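Local coordinates for protein probable polysaccharide deacetylase pdaA (Bacillus subtilis, PDB 1NY1) that removes the acetyl group from N-acetylmuramic acid residues of peptidoglycan, a step toward the muramic delta-lactam of the spore cortex, and is required for germination, at residues L28-A34 against E148-K152; D135-L139 against I226-M230; A34-G38 against L229-K233. All blocks are in the same frame, centred on the assembly; numbering follows the deposited sequence.

Contact 1: L28-A34 against E148-K152; sequences LIEKYDA and EYVLK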
ATOM      1  N   LEU A  28       7.113   5.522  17.637  1.00 23.74           N
ATOM      2  CA  LEU A  28       6.461   4.224  17.713  1.00 23.99           C
ATOM      3  C   LEU A  28       6.769   3.347  16.508  1.00 25.13           C
ATOM      4  O   LEU A  28       7.223   2.213  16.654  1.00 26.05           O
ATOM      5  CB  LEU A  28       4.945   4.390  17.824  1.00 23.28           C
ATOM      6  CG  LEU A  28       4.240   3.545  18.887  1.00 22.35           C
ATOM      7  CD1 LEU A  28       2.769   3.426  18.525  1.00 22.02           C
ATOM      8  CD2 LEU A  28       4.872   2.156  18.977  1.00 22.15           C
ATOM      9  N   ILE A  29       6.518   3.873  15.316  1.00 26.43           N
ATOM     10  CA  ILE A  29       6.758   3.110  14.098  1.00 27.48           C
ATOM     11  C   ILE A  29       8.221   2.708  13.933  1.00 27.84           C
ATOM     12  O   ILE A  29       8.517   1.579  13.544  1.00 27.54           O
ATOM     13  CB  ILE A  29       6.314   3.897  12.848  1.00 28.49           C
ATOM     14  CG1 ILE A  29       7.082   5.212  12.759  1.00 29.87           C
ATOM     15  CG2 ILE A  29       4.817   4.151  12.905  1.00 27.94           C
ATOM     16  CD1 ILE A  29       6.904   5.924  11.440  1.00 32.54           C
ATOM     17  N   GLU A  30       9.134   3.627  14.231  1.00 27.39           N
ATOM     18  CA  GLU A  30      10.558   3.340  14.105  1.00 27.71           C
ATOM     19  C   GLU A  30      11.013   2.273  15.093  1.00 26.07           C
ATOM     20  O   GLU A  30      11.937   1.509  14.810  1.00 23.95           O
ATOM     21  CB  GLU A  30      11.378   4.620  14.300  1.00 31.11           C
ATOM     22  CG  GLU A  30      11.227   5.617  13.158  1.00 36.25           C
ATOM     23  CD  GLU A  30      11.663   5.041  11.819  1.00 39.04           C
ATOM     24  OE1 GLU A  30      12.856   4.683  11.686  1.00 41.24           O
ATOM     25  OE2 GLU A  30      10.813   4.941  10.903  1.00 40.41           O
ATOM     26  N   LYS A  31      10.368   2.219  16.252  1.00 24.57           N
ATOM     27  CA  LYS A  31      10.722   1.220  17.252  1.00 24.01           C
ATOM     28  C   LYS A  31      10.411  -0.168  16.704  1.00 24.79           C
ATOM     29  O   LYS A  31      10.959  -1.169  17.167  1.00 25.60           O
ATOM     30  CB  LYS A  31       9.926   1.439  18.541  1.00 23.94           C
ATOM     31  CG  LYS A  31      10.270   0.441  19.641  1.00 22.04           C
ATOM     32  CD  LYS A  31       9.278   0.478  20.793  1.00 22.28           C
ATOM     33  CE  LYS A  31       9.201   1.846  21.447  1.00 22.58           C
ATOM     34  NZ  LYS A  31       8.295   1.809  22.638  1.00 26.17           N
ATOM     35  N   TYR A  32       9.529  -0.221  15.709  1.00 24.05           N
ATOM     36  CA  TYR A  32       9.135  -1.488  15.107  1.00 24.70           C
ATOM     37  C   TYR A  32       9.436  -1.554  13.612  1.00 24.76           C
ATOM     38  O   TYR A  32       8.881  -2.380  12.895  1.00 24.44           O
ATOM     39  CB  TYR A  32       7.646  -1.732  15.373  1.00 25.19           C
ATOM     40  CG  TYR A  32       7.345  -1.932  16.845  1.00 26.80           C
ATOM     41  CD1 TYR A  32       7.678  -3.123  17.488  1.00 27.54           C
ATOM     42  CD2 TYR A  32       6.794  -0.902  17.610  1.00 27.83           C
ATOM     43  CE1 TYR A  32       7.474  -3.287  18.858  1.00 28.16           C
ATOM     44  CE2 TYR A  32       6.588  -1.053  18.982  1.00 27.55           C
ATOM     45  CZ  TYR A  32       6.933  -2.246  19.599  1.00 28.65           C
ATOM     46  OH  TYR A  32       6.753  -2.398  20.956  1.00 28.20           O
ATOM     47  N   ASP A  33      10.326  -0.679  13.153  1.00 26.47           N
ATOM     48  CA  ASP A  33      10.731  -0.638  11.748  1.00 27.62           C
ATOM     49  C   ASP A  33       9.639  -0.301  10.738  1.00 26.03           C
ATOM     50  O   ASP A  33       9.858  -0.429   9.534  1.00 28.35           O
ATOM     51  CB  ASP A  33      11.370  -1.970  11.341  1.00 30.86           C
ATOM     52  CG  ASP A  33      12.632  -2.270  12.118  1.00 33.70           C
ATOM     53  OD1 ASP A  33      13.505  -1.378  12.197  1.00 35.89           O
ATOM     54  OD2 ASP A  33      12.751  -3.398  12.642  1.00 35.39           O
ATOM     55  N   ALA A  34       8.470   0.120  11.207  1.00 23.01           N
ATOM     56  CA  ALA A  34       7.389   0.471  10.291  1.00 20.34           C
ATOM     57  C   ALA A  34       7.716   1.829   9.674  1.00 19.29           C
ATOM     58  O   ALA A  34       8.467   2.607  10.257  1.00 18.15           O
ATOM     59  CB  ALA A  34       6.066   0.537  11.040  1.00 19.32           C
ATOM     60  N   GLU A 148       0.738  -0.675  19.470  1.00 19.46           N
ATOM     61  CA  GLU A 148       2.086  -1.156  19.705  1.00 21.54           C
ATOM     62  C   GLU A 148       2.053  -2.684  19.741  1.00 21.50           C
ATOM     63  O   GLU A 148       2.957  -3.345  19.231  1.00 21.25           O
ATOM     64  CB  GLU A 148       2.628  -0.584  21.013  1.00 22.90           C
ATOM     65  CG  GLU A 148       4.008  -1.085  21.378  1.00 25.43           C
ATOM     66  CD  GLU A 148       4.761  -0.103  22.246  1.00 26.88           C
ATOM     67  OE1 GLU A 148       4.111   0.794  22.823  1.00 29.30           O
ATOM     68  OE2 GLU A 148       5.999  -0.233  22.353  1.00 27.56           O
ATOM     69  N   TYR A 149       0.994  -3.240  20.325  1.00 21.01           N
ATOM     70  CA  TYR A 149       0.828  -4.689  20.407  1.00 21.36           C
ATOM     71  C   TYR A 149       0.798  -5.321  19.014  1.00 21.17           C
ATOM     72  O   TYR A 149       1.427  -6.353  18.780  1.00 19.30           O
ATOM     73  CB  TYR A 149      -0.469  -5.030  21.146  1.00 21.86           C
ATOM     74  CG  TYR A 149      -1.013  -6.415  20.848  1.00 22.65           C
ATOM     75  CD1 TYR A 149      -0.382  -7.560  21.333  1.00 23.88           C
ATOM     76  CD2 TYR A 149      -2.149  -6.577  20.058  1.00 22.81           C
ATOM     77  CE1 TYR A 149      -0.874  -8.834  21.036  1.00 24.46           C
ATOM     78  CE2 TYR A 149      -2.646  -7.841  19.756  1.00 23.17           C
ATOM     79  CZ  TYR A 149      -2.006  -8.963  20.246  1.00 23.50           C
ATOM     80  OH  TYR A 149      -2.502 -10.210  19.943  1.00 25.91           O
ATOM     81  N   VAL A 150       0.053  -4.703  18.101  1.00 19.30           N
ATOM     82  CA  VAL A 150      -0.060  -5.203  16.734  1.00 19.11           C
ATOM     83  C   VAL A 150       1.275  -5.095  16.004  1.00 18.06           C
ATOM     84  O   VAL A 150       1.656  -5.996  15.255  1.00 17.52           O
ATOM     85  CB  VAL A 150      -1.122  -4.415  15.931  1.00 19.33           C
ATOM     86  CG1 VAL A 150      -1.129  -4.880  14.477  1.00 18.50           C
ATOM     87  CG2 VAL A 150      -2.499  -4.620  16.551  1.00 21.68           C
ATOM     88  N   LEU A 151       1.977  -3.985  16.217  1.00 17.43           N
ATOM     89  CA  LEU A 151       3.270  -3.772  15.575  1.00 17.51           C
ATOM     90  C   LEU A 151       4.306  -4.754  16.109  1.00 18.33           C
ATOM     91  O   LEU A 151       5.106  -5.299  15.351  1.00 18.30           O
ATOM     92  CB  LEU A 151       3.758  -2.339  15.807  1.00 16.56           C
ATOM     93  CG  LEU A 151       3.045  -1.228  15.041  1.00 16.28           C
ATOM     94  CD1 LEU A 151       3.664   0.115  15.398  1.00 17.15           C
ATOM     95  CD2 LEU A 151       3.159  -1.487  13.541  1.00 18.39           C
ATOM     96  N   LYS A 152       4.280  -4.977  17.420  1.00 20.09           N
ATOM     97  CA  LYS A 152       5.216  -5.889  18.056  1.00 19.86           C
ATOM     98  C   LYS A 152       4.996  -7.320  17.578  1.00 20.14           C
ATOM     99  O   LYS A 152       5.942  -8.019  17.215  1.00 19.25           O
ATOM    100  CB  LYS A 152       5.054  -5.818  19.576  1.00 21.49           C
ATOM    101  CG  LYS A 152       6.058  -6.652  20.344  1.00 23.78           C
ATOM    102  CD  LYS A 152       5.677  -6.746  21.814  1.00 26.17           C
ATOM    103  CE  LYS A 152       6.663  -7.612  22.582  1.00 28.27           C
ATOM    104  NZ  LYS A 152       8.024  -7.004  22.604  1.00 29.44           N
TER
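Tyr32 lays its ring along the first turn of helix 148-156, overlapping Glu148, Leu151 and Lys152. Its CE1 comes within 3.5 Å of Lys152 CA, and Lys152 N and Glu148 O lie over one face of the ring. Leu151 CB makes an off-centre CH-pi contact, 4.2 Å from the ring centroid and 3.8 Å from Tyr32 CG. The phenol is held at its far end, where Tyr32 OH donates to Glu148 OE2 at 2.7 Å. The same carboxylate oxygen takes a salt bridge from Lys31 NZ at 3.1 Å, so one acid serves two successive residues of the other segment. Helix 23-31 ends just here in a Schellman motif: Asp33, with positive phi, is the C-prime residue, and the bonds Ala34 N to Ile29 O (2.8 Å) and Asp33 N to Glu30 O (3.2 Å) close it. Past this turn Ala34 faces helix 148-156 and joins an apolar cluster with Leu28 and Leu151. There Leu151 spreads its methyls, CD1 lying 4.3 Å from Leu28 CD2 and CD2 lying 4.3 Å from Ala34 CB. Beyond, Ala34 and Leu151 both rest on Thr161 of strand 160-161, while Glu148 also touches Val1 and Pro2.

Contact 2: D135-L139 against I226-M230; sequences DNLYL and IDDLM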
ATOM      1  N   ASP A 135       6.484 -13.235  -1.777  1.00 14.27           N
ATOM      2  CA  ASP A 135       7.195 -11.971  -1.647  1.00 14.74           C
ATOM      3  C   ASP A 135       7.690 -11.749  -0.238  1.00 14.55           C
ATOM      4  O   ASP A 135       7.328 -12.482   0.684  1.00 14.02           O
ATOM      5  CB  ASP A 135       6.258 -10.809  -1.986  1.00 14.48           C
ATOM      6  CG  ASP A 135       6.009 -10.668  -3.465  1.00 14.62           C
ATOM      7  OD1 ASP A 135       4.855 -10.872  -3.904  1.00 14.39           O
ATOM      8  OD2 ASP A 135       6.973 -10.337  -4.185  1.00 17.83           O
ATOM      9  N   ASN A 136       8.509 -10.717  -0.069  1.00 15.13           N
ATOM     10  CA  ASN A 136       8.972 -10.375   1.262  1.00 14.85           C
ATOM     11  C   ASN A 136       7.685 -10.040   2.005  1.00 15.40           C
ATOM     12  O   ASN A 136       6.696  -9.636   1.388  1.00 14.27           O
ATOM     13  CB  ASN A 136       9.908  -9.164   1.224  1.00 14.42           C
ATOM     14  CG  ASN A 136      11.239  -9.483   0.573  1.00 16.60           C
ATOM     15  OD1 ASN A 136      11.849 -10.517   0.859  1.00 15.84           O
ATOM     16  ND2 ASN A 136      11.705  -8.593  -0.297  1.00 16.26           N
ATOM     17  N   LEU A 137       7.711 -10.220   3.321  1.00 14.01           N
ATOM     18  CA  LEU A 137       6.559  -9.984   4.192  1.00 16.10           C
ATOM     19  C   LEU A 137       6.229  -8.519   4.462  1.00 13.39           C
ATOM     20  O   LEU A 137       6.911  -7.862   5.244  1.00 13.52           O
ATOM     21  CB  LEU A 137       6.785 -10.681   5.539  1.00 16.14           C
ATOM     22  CG  LEU A 137       7.057 -12.189   5.529  1.00 20.89           C
ATOM     23  CD1 LEU A 137       7.200 -12.717   6.960  1.00 21.75           C
ATOM     24  CD2 LEU A 137       5.924 -12.877   4.824  1.00 22.30           C
ATOM     25  N   TYR A 138       5.171  -8.025   3.826  1.00 13.29           N
ATOM     26  CA  TYR A 138       4.727  -6.647   4.014  1.00 11.31           C
ATOM     27  C   TYR A 138       3.295  -6.659   4.496  1.00 11.67           C
ATOM     28  O   TYR A 138       2.481  -7.449   4.024  1.00 12.88           O
ATOM     29  CB  TYR A 138       4.791  -5.874   2.704  1.00 11.82           C
ATOM     30  CG  TYR A 138       6.192  -5.682   2.214  1.00  9.55           C
ATOM     31  CD1 TYR A 138       7.128  -5.007   2.998  1.00 11.47           C
ATOM     32  CD2 TYR A 138       6.599  -6.201   0.989  1.00 11.53           C
ATOM     33  CE1 TYR A 138       8.440  -4.857   2.572  1.00 11.67           C
ATOM     34  CE2 TYR A 138       7.908  -6.052   0.554  1.00 12.52           C
ATOM     35  CZ  TYR A 138       8.823  -5.381   1.352  1.00 13.77           C
ATOM     36  OH  TYR A 138      10.126  -5.241   0.940  1.00 14.13           O
ATOM     37  N   LEU A 139       2.985  -5.770   5.427  1.00 10.77           N
ATOM     38  CA  LEU A 139       1.645  -5.705   5.963  1.00 13.99           C
ATOM     39  C   LEU A 139       1.099  -4.300   6.044  1.00 13.00           C
ATOM     40  O   LEU A 139       1.827  -3.341   6.298  1.00 13.05           O
ATOM     41  CB  LEU A 139       1.613  -6.315   7.365  1.00 14.35           C
ATOM     42  CG  LEU A 139       0.342  -6.056   8.182  1.00 18.18           C
ATOM     43  CD1 LEU A 139      -0.848  -6.720   7.505  1.00 17.87           C
ATOM     44  CD2 LEU A 139       0.520  -6.587   9.595  1.00 18.22           C
ATOM     45  N   ILE A 226       8.423  -0.995  -3.110  1.00 10.57           N
ATOM     46  CA  ILE A 226       8.655  -1.104  -1.681  1.00 10.24           C
ATOM     47  C   ILE A 226       9.928  -1.923  -1.463  1.00 10.57           C
ATOM     48  O   ILE A 226      10.708  -1.640  -0.552  1.00  9.56           O
ATOM     49  CB  ILE A 226       7.456  -1.780  -0.973  1.00 11.46           C
ATOM     50  CG1 ILE A 226       6.194  -0.920  -1.152  1.00 13.70           C
ATOM     51  CG2 ILE A 226       7.778  -2.016   0.503  1.00 11.50           C
ATOM     52  CD1 ILE A 226       6.294   0.493  -0.589  1.00 12.71           C
ATOM     53  N   ASP A 227      10.140  -2.938  -2.297  1.00 10.64           N
ATOM     54  CA  ASP A 227      11.353  -3.741  -2.175  1.00 13.47           C
ATOM     55  C   ASP A 227      12.570  -2.854  -2.430  1.00 12.68           C
ATOM     56  O   ASP A 227      13.577  -2.971  -1.734  1.00 14.62           O
ATOM     57  CB  ASP A 227      11.356  -4.918  -3.165  1.00 11.43           C
ATOM     58  CG  ASP A 227      10.678  -6.163  -2.609  1.00 13.69           C
ATOM     59  OD1 ASP A 227      10.519  -6.270  -1.376  1.00 12.62           O
ATOM     60  OD2 ASP A 227      10.318  -7.053  -3.411  1.00 14.43           O
ATOM     61  N   ASP A 228      12.484  -1.968  -3.423  1.00 12.75           N
ATOM     62  CA  ASP A 228      13.606  -1.074  -3.710  1.00 12.76           C
ATOM     63  C   ASP A 228      13.831  -0.183  -2.499  1.00 11.38           C
ATOM     64  O   ASP A 228      14.967   0.070  -2.095  1.00 12.26           O
ATOM     65  CB  ASP A 228      13.331  -0.179  -4.927  1.00 13.11           C
ATOM     66  CG  ASP A 228      13.096  -0.966  -6.206  1.00 14.94           C
ATOM     67  OD1 ASP A 228      13.682  -2.059  -6.357  1.00 15.89           O
ATOM     68  OD2 ASP A 228      12.340  -0.476  -7.069  1.00 14.57           O
ATOM     69  N   LEU A 229      12.737   0.306  -1.930  1.00 12.35           N
ATOM     70  CA  LEU A 229      12.807   1.169  -0.758  1.00 11.96           C
ATOM     71  C   LEU A 229      13.575   0.457   0.349  1.00 13.05           C
ATOM     72  O   LEU A 229      14.504   1.015   0.934  1.00 14.00           O
ATOM     73  CB  LEU A 229      11.391   1.512  -0.283  1.00 13.61           C
ATOM     74  CG  LEU A 229      11.211   2.584   0.794  1.00 13.65           C
ATOM     75  CD1 LEU A 229       9.769   3.067   0.768  1.00 13.13           C
ATOM     76  CD2 LEU A 229      11.575   2.043   2.170  1.00 14.37           C
HETATM   77  N   MSE A 230      13.188  -0.784   0.626  1.00 13.28           N
HETATM   78  CA  MSE A 230      13.836  -1.567   1.673  1.00 15.01           C
HETATM   79  C   MSE A 230      15.317  -1.794   1.374  1.00 15.92           C
HETATM   80  O   MSE A 230      16.174  -1.587   2.234  1.00 13.61           O
HETATM   81  CB  MSE A 230      13.137  -2.919   1.827  1.00 16.98           C
HETATM   82  CG  MSE A 230      11.751  -2.850   2.446  1.00 19.10           C
HETATM   83 SE   MSE A 230      11.805  -2.282   4.284  1.00 20.40          SE
HETATM   84  CE  MSE A 230      12.553  -3.878   5.073  1.00 24.10           C
TER
HETATM   85  O   HOH W   1       9.201  -9.328  -2.584  1.00 13.39           O
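Polar contacts between strand 138-139, with the loop leading into it, and the first turn of helix 226-234 converge on a single carboxylate, an example of one acid satisfying several donors. Asp227 OD1 accepts from Asn136 ND2 at 2.8 Å, with a nearly straight N-H...O angle of 161°, and from Tyr138 OH at 2.6 Å. Its other oxygen works through water: the molecule donates to Asp227 OD2 (2.7 Å) and to Asp135 OD2 (2.9 Å) and accepts from Asn136 N (3.0 Å). Two acidic side chains are thus bridged by a water that supplies both protons.

The apolar part is built on the Tyr138 ring. Ile226 CG2 sits over one face, 3.8 Å from the centroid and 20° off the normal, a well-centred CH-pi contact. At the ring edge, CG of Met230, modelled as selenomethionine, packs 3.9 Å from Tyr138 CE1.

In the NodB-homology fold of this deacetylase family, the contact joins helix 226-234 to strand 138-139, which pairs in parallel with 160-161, and both pack on strands of the central parallel sheet. Tyr138 also touches Phe75 of strand 73-76 and Ile97 of strand 97-100, and its backbone bonds to Asn100; Ile226 reaches Thr73 and Thr48, the latter on strand 44-51, and Leu137 and Leu139 pair with Gln160 in strand 160-161.

Contact 3: A34-G38 against L229-K233; sequences AFYLG and LMFEK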
ATOM      1  N   ALA A  34       8.470   0.120  11.207  1.00 23.01           N
ATOM      2  CA  ALA A  34       7.389   0.471  10.291  1.00 20.34           C
ATOM      3  C   ALA A  34       7.716   1.829   9.674  1.00 19.29           C
ATOM      4  O   ALA A  34       8.467   2.607  10.257  1.00 18.15           O
ATOM      5  CB  ALA A  34       6.066   0.537  11.040  1.00 19.32           C
ATOM      6  N   PHE A  35       7.169   2.118   8.498  1.00 16.55           N
ATOM      7  CA  PHE A  35       7.442   3.405   7.859  1.00 16.11           C
ATOM      8  C   PHE A  35       6.280   3.880   7.005  1.00 15.12           C
ATOM      9  O   PHE A  35       5.376   3.107   6.685  1.00 11.96           O
ATOM     10  CB  PHE A  35       8.713   3.313   7.004  1.00 18.04           C
ATOM     11  CG  PHE A  35       8.676   2.216   5.981  1.00 19.62           C
ATOM     12  CD1 PHE A  35       8.039   2.403   4.757  1.00 20.92           C
ATOM     13  CD2 PHE A  35       9.246   0.979   6.257  1.00 20.85           C
ATOM     14  CE1 PHE A  35       7.967   1.371   3.824  1.00 20.16           C
ATOM     15  CE2 PHE A  35       9.180  -0.061   5.334  1.00 21.14           C
ATOM     16  CZ  PHE A  35       8.538   0.135   4.113  1.00 21.95           C
ATOM     17  N   TYR A  36       6.300   5.160   6.647  1.00 14.35           N
ATOM     18  CA  TYR A  36       5.248   5.725   5.808  1.00 13.41           C
ATOM     19  C   TYR A  36       5.844   6.565   4.691  1.00 12.15           C
ATOM     20  O   TYR A  36       5.127   7.088   3.841  1.00 13.02           O
ATOM     21  CB  TYR A  36       4.279   6.570   6.633  1.00 14.70           C
ATOM     22  CG  TYR A  36       4.890   7.718   7.411  1.00 14.97           C
ATOM     23  CD1 TYR A  36       5.484   7.504   8.652  1.00 15.75           C
ATOM     24  CD2 TYR A  36       4.783   9.029   6.948  1.00 16.48           C
ATOM     25  CE1 TYR A  36       5.946   8.569   9.425  1.00 15.48           C
ATOM     26  CE2 TYR A  36       5.242  10.107   7.712  1.00 15.98           C
ATOM     27  CZ  TYR A  36       5.814   9.869   8.949  1.00 17.98           C
ATOM     28  OH  TYR A  36       6.224  10.926   9.725  1.00 17.41           O
ATOM     29  N   LEU A  37       7.169   6.675   4.700  1.00 12.13           N
ATOM     30  CA  LEU A  37       7.900   7.419   3.685  1.00 11.10           C
ATOM     31  C   LEU A  37       9.135   6.639   3.256  1.00 12.78           C
ATOM     32  O   LEU A  37       9.659   5.820   4.013  1.00 12.56           O
ATOM     33  CB  LEU A  37       8.342   8.782   4.225  1.00 12.09           C
ATOM     34  CG  LEU A  37       7.285   9.874   4.398  1.00 12.83           C
ATOM     35  CD1 LEU A  37       7.833  10.977   5.292  1.00 13.73           C
ATOM     36  CD2 LEU A  37       6.884  10.427   3.037  1.00 14.41           C
ATOM     37  N   GLY A  38       9.592   6.914   2.037  1.00 11.72           N
ATOM     38  CA  GLY A  38      10.783   6.276   1.510  1.00 12.64           C
ATOM     39  C   GLY A  38      11.906   7.292   1.606  1.00 15.31           C
ATOM     40  O   GLY A  38      11.980   8.035   2.586  1.00 15.52           O
ATOM     41  N   LEU A 229      12.737   0.306  -1.930  1.00 12.35           N
ATOM     42  CA  LEU A 229      12.807   1.169  -0.758  1.00 11.96           C
ATOM     43  C   LEU A 229      13.575   0.457   0.349  1.00 13.05           C
ATOM     44  O   LEU A 229      14.504   1.015   0.934  1.00 14.00           O
ATOM     45  CB  LEU A 229      11.391   1.512  -0.283  1.00 13.61           C
ATOM     46  CG  LEU A 229      11.211   2.584   0.794  1.00 13.65           C
ATOM     47  CD1 LEU A 229       9.769   3.067   0.768  1.00 13.13           C
ATOM     48  CD2 LEU A 229      11.575   2.043   2.170  1.00 14.37           C
HETATM   49  N   MSE A 230      13.188  -0.784   0.626  1.00 13.28           N
HETATM   50  CA  MSE A 230      13.836  -1.567   1.673  1.00 15.01           C
HETATM   51  C   MSE A 230      15.317  -1.794   1.374  1.00 15.92           C
HETATM   52  O   MSE A 230      16.174  -1.587   2.234  1.00 13.61           O
HETATM   53  CB  MSE A 230      13.137  -2.919   1.827  1.00 16.98           C
HETATM   54  CG  MSE A 230      11.751  -2.850   2.446  1.00 19.10           C
HETATM   55 SE   MSE A 230      11.805  -2.282   4.284  1.00 20.40          SE
HETATM   56  CE  MSE A 230      12.553  -3.878   5.073  1.00 24.10           C
ATOM     57  N   PHE A 231      15.612  -2.216   0.149  1.00 15.83           N
ATOM     58  CA  PHE A 231      16.989  -2.484  -0.255  1.00 17.36           C
ATOM     59  C   PHE A 231      17.907  -1.276  -0.131  1.00 18.68           C
ATOM     60  O   PHE A 231      18.966  -1.347   0.493  1.00 18.96           O
ATOM     61  CB  PHE A 231      17.026  -2.981  -1.700  1.00 17.89           C
ATOM     62  CG  PHE A 231      18.416  -3.158  -2.239  1.00 18.63           C
ATOM     63  CD1 PHE A 231      19.248  -4.154  -1.739  1.00 19.81           C
ATOM     64  CD2 PHE A 231      18.892  -2.329  -3.248  1.00 20.15           C
ATOM     65  CE1 PHE A 231      20.536  -4.323  -2.235  1.00 20.46           C
ATOM     66  CE2 PHE A 231      20.178  -2.486  -3.753  1.00 20.99           C
ATOM     67  CZ  PHE A 231      21.003  -3.486  -3.245  1.00 20.53           C
ATOM     68  N   GLU A 232      17.500  -0.168  -0.740  1.00 18.19           N
ATOM     69  CA  GLU A 232      18.299   1.047  -0.724  1.00 19.57           C
ATOM     70  C   GLU A 232      18.485   1.616   0.677  1.00 22.16           C
ATOM     71  O   GLU A 232      19.494   2.265   0.962  1.00 23.10           O
ATOM     72  CB  GLU A 232      17.667   2.086  -1.650  1.00 20.96           C
ATOM     73  CG  GLU A 232      17.603   1.614  -3.099  1.00 22.42           C
ATOM     74  CD  GLU A 232      16.970   2.626  -4.030  1.00 24.77           C
ATOM     75  OE1 GLU A 232      16.882   2.341  -5.244  1.00 25.39           O
ATOM     76  OE2 GLU A 232      16.557   3.702  -3.550  1.00 25.42           O
ATOM     77  N   LYS A 233      17.517   1.358   1.549  1.00 21.51           N
ATOM     78  CA  LYS A 233      17.578   1.836   2.923  1.00 24.27           C
ATOM     79  C   LYS A 233      18.592   1.012   3.717  1.00 24.93           C
ATOM     80  O   LYS A 233      19.133   1.475   4.722  1.00 25.75           O
ATOM     81  CB  LYS A 233      16.192   1.747   3.571  1.00 25.98           C
ATOM     82  CG  LYS A 233      16.119   2.371   4.955  1.00 28.94           C
ATOM     83  CD  LYS A 233      14.687   2.485   5.476  1.00 27.91           C
ATOM     84  CE  LYS A 233      14.083   1.135   5.865  1.00 29.76           C
ATOM     85  NZ  LYS A 233      13.566   0.351   4.712  1.00 31.45           N
TER
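A glycine backbone pressed against a leucine methyl is the striking feature here: Gly38 CA lies 3.4 Å from Leu229 CD1, and an ideal CB on Gly38 would stand 2.9 Å from that methyl, a clash. Without a side chain, the loop before strand 44-51 can pass this close to helix 226-234. Phe35 makes the broader part of the contact. Leu229 CD2 is over one face of its ring, 4.2 Å from the centroid in a CH-pi contact, while CD1 of the same leucine is 3.9 Å from Phe35 CE1. Met230, a selenomethionine in this model, adds a Met-aromatic contact: its SE is 4.8 Å from the ring centroid in an oblique position and 3.6 Å from Phe35 CE2. Ile195 of strand 194-198 touches both Phe35 and Leu229, placing the loop, helix and sheet together. No hydrogen bond crosses between the segments, and Lys233 NZ, 4.4 Å from Phe35 CE2, has no polar partner in the model; the fit therefore rests on shape and apolar packing.

Contacts 2 and 3 use overlapping parts of helix 226-234, sharing Leu229 and Met230, with centres 8 Å apart; Ile226 CG2 of contact 2 comes within 4.3 Å of Phe35 CZ of contact 3. Contact 1 meets contact 3 through the chain 28-38, where Ala34 belongs to both and Ile29 CD1 packs 3.5 Å from Tyr36 CE1, although the centres of contacts 1 and 3 are 14 Å apart. Contacts 1 and 2 do not touch. Of the three, contact 2 lies near the catalytic region, the Tyr138 side chain being about 10 Å from those of metal-binding His101 and of Asp50, the proton acceptor inferred by similarity; contacts 1 and 3 lie away from the annotated sites.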